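Local coordinates for protein acyl-CoA dehydrogenase (Bacillus anthracis, PDB 3OWA) that probably oxidises acyl-CoA thioesters to their 2,3-enoyl forms, using bound FAD as the electron acceptor, at residues I22-F33 and E322-L331. Numbering follows the deposited sequence.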
loop_
_atom_site.group_PDB
_atom_site.type_symbol
_atom_site.label_atom_id
_atom_site.label_comp_id
_atom_site.label_asym_id
_atom_site.label_seq_id
_atom_site.Cartn_x
_atom_site.Cartn_y
_atom_site.Cartn_z
ATOM N N ILE A 22 -20.217 19.927 -17.887
ATOM C CA ILE A 22 -19.185 20.951 -17.696
ATOM C C ILE A 22 -18.317 21.117 -18.945
ATOM O O ILE A 22 -17.980 20.151 -19.617
ATOM C CB ILE A 22 -18.281 20.652 -16.466
ATOM C CG1 ILE A 22 -19.119 20.352 -15.211
ATOM C CG2 ILE A 22 -17.235 21.768 -16.273
ATOM C CD1 ILE A 22 -19.979 21.491 -14.670
ATOM N N THR A 23 -17.949 22.359 -19.225
ATOM C CA THR A 23 -17.305 22.736 -20.459
ATOM C C THR A 23 -15.841 23.129 -20.217
ATOM O O THR A 23 -15.499 23.558 -19.112
ATOM C CB THR A 23 -18.109 23.928 -21.061
ATOM O OG1 THR A 23 -18.200 23.776 -22.476
ATOM C CG2 THR A 23 -17.515 25.268 -20.719
ATOM N N ILE A 24 -14.984 23.010 -21.239
ATOM C CA ILE A 24 -13.550 23.374 -21.089
ATOM C C ILE A 24 -13.318 24.779 -20.535
ATOM O O ILE A 24 -12.341 25.022 -19.821
ATOM C CB ILE A 24 -12.698 23.198 -22.380
ATOM C CG1 ILE A 24 -13.370 23.841 -23.605
ATOM C CG2 ILE A 24 -12.410 21.740 -22.632
ATOM C CD1 ILE A 24 -12.414 24.105 -24.737
ATOM N N ASP A 25 -14.225 25.698 -20.864
ATOM C CA ASP A 25 -14.176 27.063 -20.352
ATOM C C ASP A 25 -14.476 27.157 -18.854
ATOM O O ASP A 25 -14.131 28.147 -18.215
ATOM C CB ASP A 25 -15.136 27.965 -21.134
ATOM C CG ASP A 25 -14.434 28.770 -22.196
ATOM O OD1 ASP A 25 -14.788 28.600 -23.382
ATOM O OD2 ASP A 25 -13.530 29.572 -21.843
ATOM N N GLN A 26 -15.107 26.130 -18.293
ATOM C CA GLN A 26 -15.455 26.145 -16.868
ATOM C C GLN A 26 -14.451 25.383 -15.992
ATOM O O GLN A 26 -14.726 25.134 -14.815
ATOM C CB GLN A 26 -16.856 25.593 -16.653
ATOM C CG GLN A 26 -17.971 26.354 -17.400
ATOM C CD GLN A 26 -19.215 25.531 -17.446
ATOM O OE1 GLN A 26 -19.194 24.414 -17.938
ATOM N NE2 GLN A 26 -20.300 26.049 -16.895
ATOM N N VAL A 27 -13.302 25.012 -16.555
ATOM C CA VAL A 27 -12.252 24.403 -15.737
ATOM C C VAL A 27 -10.937 25.160 -15.809
ATOM O O VAL A 27 -10.531 25.654 -16.875
ATOM C CB VAL A 27 -12.004 22.896 -16.062
ATOM C CG1 VAL A 27 -13.271 22.076 -15.853
ATOM C CG2 VAL A 27 -11.465 22.721 -17.465
ATOM N N PHE A 28 -10.283 25.252 -14.661
ATOM C CA PHE A 28 -8.928 25.776 -14.578
ATOM C C PHE A 28 -7.934 24.601 -14.646
ATOM O O PHE A 28 -8.158 23.564 -14.021
ATOM C CB PHE A 28 -8.747 26.599 -13.292
ATOM C CG PHE A 28 -7.393 27.235 -13.171
ATOM C CD1 PHE A 28 -7.125 28.440 -13.813
ATOM C CD2 PHE A 28 -6.382 26.616 -12.437
ATOM C CE1 PHE A 28 -5.869 29.031 -13.731
ATOM C CE2 PHE A 28 -5.122 27.181 -12.356
ATOM C CZ PHE A 28 -4.865 28.405 -12.996
ATOM N N THR A 29 -6.862 24.756 -15.424
ATOM C CA THR A 29 -5.860 23.704 -15.582
ATOM C C THR A 29 -4.445 24.275 -15.407
ATOM O O THR A 29 -4.261 25.474 -15.509
ATOM C CB THR A 29 -5.939 23.024 -16.991
ATOM O OG1 THR A 29 -5.313 23.864 -17.945
ATOM C CG2 THR A 29 -7.374 22.721 -17.417
ATOM N N PRO A 30 -3.438 23.407 -15.182
ATOM C CA PRO A 30 -2.086 23.955 -15.113
ATOM C C PRO A 30 -1.649 24.743 -16.358
ATOM O O PRO A 30 -0.750 25.588 -16.254
ATOM C CB PRO A 30 -1.212 22.714 -14.899
ATOM C CG PRO A 30 -2.118 21.720 -14.155
ATOM C CD PRO A 30 -3.511 22.011 -14.688
ATOM N N GLU A 31 -2.272 24.492 -17.519
ATOM C CA GLU A 31 -1.935 25.227 -18.753
ATOM C C GLU A 31 -2.382 26.696 -18.677
ATOM O O GLU A 31 -1.892 27.555 -19.418
ATOM C CB GLU A 31 -2.509 24.519 -20.012
ATOM C CG GLU A 31 -1.790 23.224 -20.420
ATOM C CD GLU A 31 -1.891 22.076 -19.364
ATOM O OE1 GLU A 31 -3.004 21.689 -18.961
ATOM O OE2 GLU A 31 -0.840 21.547 -18.955
ATOM N N ASP A 32 -3.287 26.973 -17.738
ATOM C CA ASP A 32 -3.765 28.311 -17.452
ATOM C C ASP A 32 -2.885 29.118 -16.472
ATOM O O ASP A 32 -3.208 30.264 -16.178
ATOM C CB ASP A 32 -5.206 28.217 -16.931
ATOM C CG ASP A 32 -6.155 27.567 -17.953
ATOM O OD1 ASP A 32 -6.035 27.915 -19.149
ATOM O OD2 ASP A 32 -7.000 26.723 -17.583
ATOM N N PHE A 33 -1.793 28.539 -15.963
ATOM C CA PHE A 33 -0.893 29.271 -15.064
ATOM C C PHE A 33 -0.363 30.515 -15.784
ATOM O O PHE A 33 -0.032 30.430 -16.960
ATOM C CB PHE A 33 0.320 28.425 -14.670
ATOM C CG PHE A 33 0.013 27.276 -13.714
ATOM C CD1 PHE A 33 0.872 26.197 -13.635
ATOM C CD2 PHE A 33 -1.128 27.278 -12.932
ATOM C CE1 PHE A 33 0.610 25.119 -12.762
ATOM C CE2 PHE A 33 -1.404 26.202 -12.055
ATOM C CZ PHE A 33 -0.524 25.139 -11.977
ATOM N N GLU A 322 -3.401 15.646 -10.571
ATOM C CA GLU A 322 -3.008 17.019 -10.800
ATOM C C GLU A 322 -4.155 17.795 -11.475
ATOM O O GLU A 322 -4.467 18.914 -11.059
ATOM C CB GLU A 322 -1.765 17.093 -11.687
ATOM C CG GLU A 322 -1.317 18.510 -11.988
ATOM C CD GLU A 322 -0.251 18.572 -13.072
ATOM O OE1 GLU A 322 -0.329 17.817 -14.097
ATOM O OE2 GLU A 322 0.671 19.398 -12.900
ATOM N N SER A 323 -4.779 17.195 -12.491
ATOM C CA SER A 323 -5.901 17.841 -13.177
ATOM C C SER A 323 -7.064 18.129 -12.229
ATOM O O SER A 323 -7.609 19.234 -12.224
ATOM C CB SER A 323 -6.392 17.019 -14.366
ATOM O OG SER A 323 -5.315 16.631 -15.207
ATOM N N SER A 324 -7.468 17.150 -11.440
ATOM C CA SER A 324 -8.637 17.360 -10.611
ATOM C C SER A 324 -8.379 18.307 -9.405
ATOM O O SER A 324 -9.279 19.044 -8.976
ATOM C CB SER A 324 -9.256 16.012 -10.168
ATOM O OG SER A 324 -8.346 15.266 -9.393
ATOM N N VAL A 325 -7.154 18.312 -8.882
ATOM C CA VAL A 325 -6.814 19.219 -7.769
ATOM C C VAL A 325 -6.812 20.689 -8.221
ATOM O O VAL A 325 -7.376 21.544 -7.531
ATOM C CB VAL A 325 -5.474 18.837 -7.058
ATOM C CG1 VAL A 325 -5.143 19.813 -5.986
ATOM C CG2 VAL A 325 -5.597 17.463 -6.401
ATOM N N TYR A 326 -6.154 20.994 -9.338
ATOM C CA TYR A 326 -6.093 22.379 -9.810
ATOM C C TYR A 326 -7.427 22.884 -10.352
ATOM O O TYR A 326 -7.691 24.070 -10.310
ATOM C CB TYR A 326 -4.952 22.611 -10.809
ATOM C CG TYR A 326 -3.643 22.790 -10.079
ATOM C CD1 TYR A 326 -2.726 21.733 -9.959
ATOM C CD2 TYR A 326 -3.354 23.997 -9.445
ATOM C CE1 TYR A 326 -1.526 21.910 -9.233
ATOM C CE2 TYR A 326 -2.177 24.189 -8.738
ATOM C CZ TYR A 326 -1.275 23.137 -8.629
ATOM O OH TYR A 326 -0.122 23.339 -7.925
ATOM N N ARG A 327 -8.262 21.960 -10.807
ATOM C CA ARG A 327 -9.642 22.258 -11.118
ATOM C C ARG A 327 -10.315 22.817 -9.875
ATOM O O ARG A 327 -10.964 23.841 -9.944
ATOM C CB ARG A 327 -10.375 21.002 -11.593
ATOM C CG ARG A 327 -11.876 21.195 -11.816
ATOM C CD ARG A 327 -12.486 19.993 -12.483
ATOM N NE ARG A 327 -13.908 20.155 -12.775
ATOM C CZ ARG A 327 -14.686 19.205 -13.292
ATOM N NH1 ARG A 327 -14.197 17.996 -13.585
ATOM N NH2 ARG A 327 -15.965 19.469 -13.510
ATOM N N THR A 328 -10.180 22.130 -8.738
ATOM C CA THR A 328 -10.788 22.601 -7.510
ATOM C C THR A 328 -10.232 23.970 -7.084
ATOM O O THR A 328 -11.000 24.862 -6.673
ATOM C CB THR A 328 -10.591 21.554 -6.379
ATOM O OG1 THR A 328 -11.220 20.334 -6.760
ATOM C CG2 THR A 328 -11.205 22.022 -5.078
ATOM N N VAL A 329 -8.904 24.124 -7.158
ATOM C CA VAL A 329 -8.253 25.392 -6.825
ATOM C C VAL A 329 -8.835 26.494 -7.724
ATOM O O VAL A 329 -9.211 27.571 -7.242
ATOM C CB VAL A 329 -6.706 25.311 -6.952
ATOM C CG1 VAL A 329 -6.081 26.638 -6.588
ATOM C CG2 VAL A 329 -6.124 24.183 -6.022
ATOM N N GLY A 330 -8.958 26.188 -9.021
ATOM C CA GLY A 330 -9.627 27.071 -9.973
ATOM C C GLY A 330 -11.058 27.458 -9.631
ATOM O O GLY A 330 -11.444 28.605 -9.856
ATOM N N LEU A 331 -11.852 26.523 -9.095
ATOM C CA LEU A 331 -13.237 26.843 -8.694
ATOM C C LEU A 331 -13.259 27.856 -7.547
ATOM O O LEU A 331 -14.060 28.808 -7.544
ATOM C CB LEU A 331 -14.033 25.591 -8.307
ATOM C CG LEU A 331 -14.411 24.626 -9.429
ATOM C CD1 LEU A 331 -14.819 23.273 -8.881
ATOM C CD2 LEU A 331 -15.492 25.221 -10.384
HETATM O O HOH W 1 -14.621 23.250 -12.743
HETATM O O HOH W 2 -11.882 24.721 -12.259
HETATM O O HOH W 3 -7.277 21.083 -14.346
#
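A water-lined, largely buried packing contact presses the irregular segment 22-33, just ahead of helix 35-52, along one side of helix 305-336. Phe-28 comes nearest the helix backbone at Gly-330: its CB lies 3.5 Å from Gly-330 CA, and this close fit rests on the absence of a side chain there. With CG anti to the backbone N (chi1 -177°), the Phe-28 ring turns its edge to Tyr-326 O, 3.6 Å from Phe-28 CD2. One turn earlier on the helix, Phe-33 sets its edge on the face of Tyr-326 in a T-shaped stack, centroids 5.2 Å apart and planes at 77°, while Pro-30 CD rests near Tyr-326 CB. Pro-30 CG also touches the carboxylate end of Glu-322, whose oxygens pair with Arg-512, Lys-281 and Tyr-595. Toward the start of the loop segment, the extended Arg-327 side chain reaches Val-27 and Ile-22; Val-27 CG1 lies over one face of its guanidinium, 3.7 Å from Arg-327 NE, and Ile-22 CG1 meets the edge at NH2, which also forms a salt bridge to Glu-507 of helix 490-520. No direct hydrogen bond joins the segments. Three waters do so instead: one accepts a hydrogen bond from Arg-327 NE and donates one to Gln-26 O, a second links Phe-28 N to Arg-327 O, and the third donates to both Phe-28 O and Ser-323 O. Helix 95-105 packs on Phe-28, Phe-33 and Tyr-326. The arrangement is the packing of an irregular N-terminal segment against the C-terminal helical domain of the acyl-CoA dehydrogenase fold.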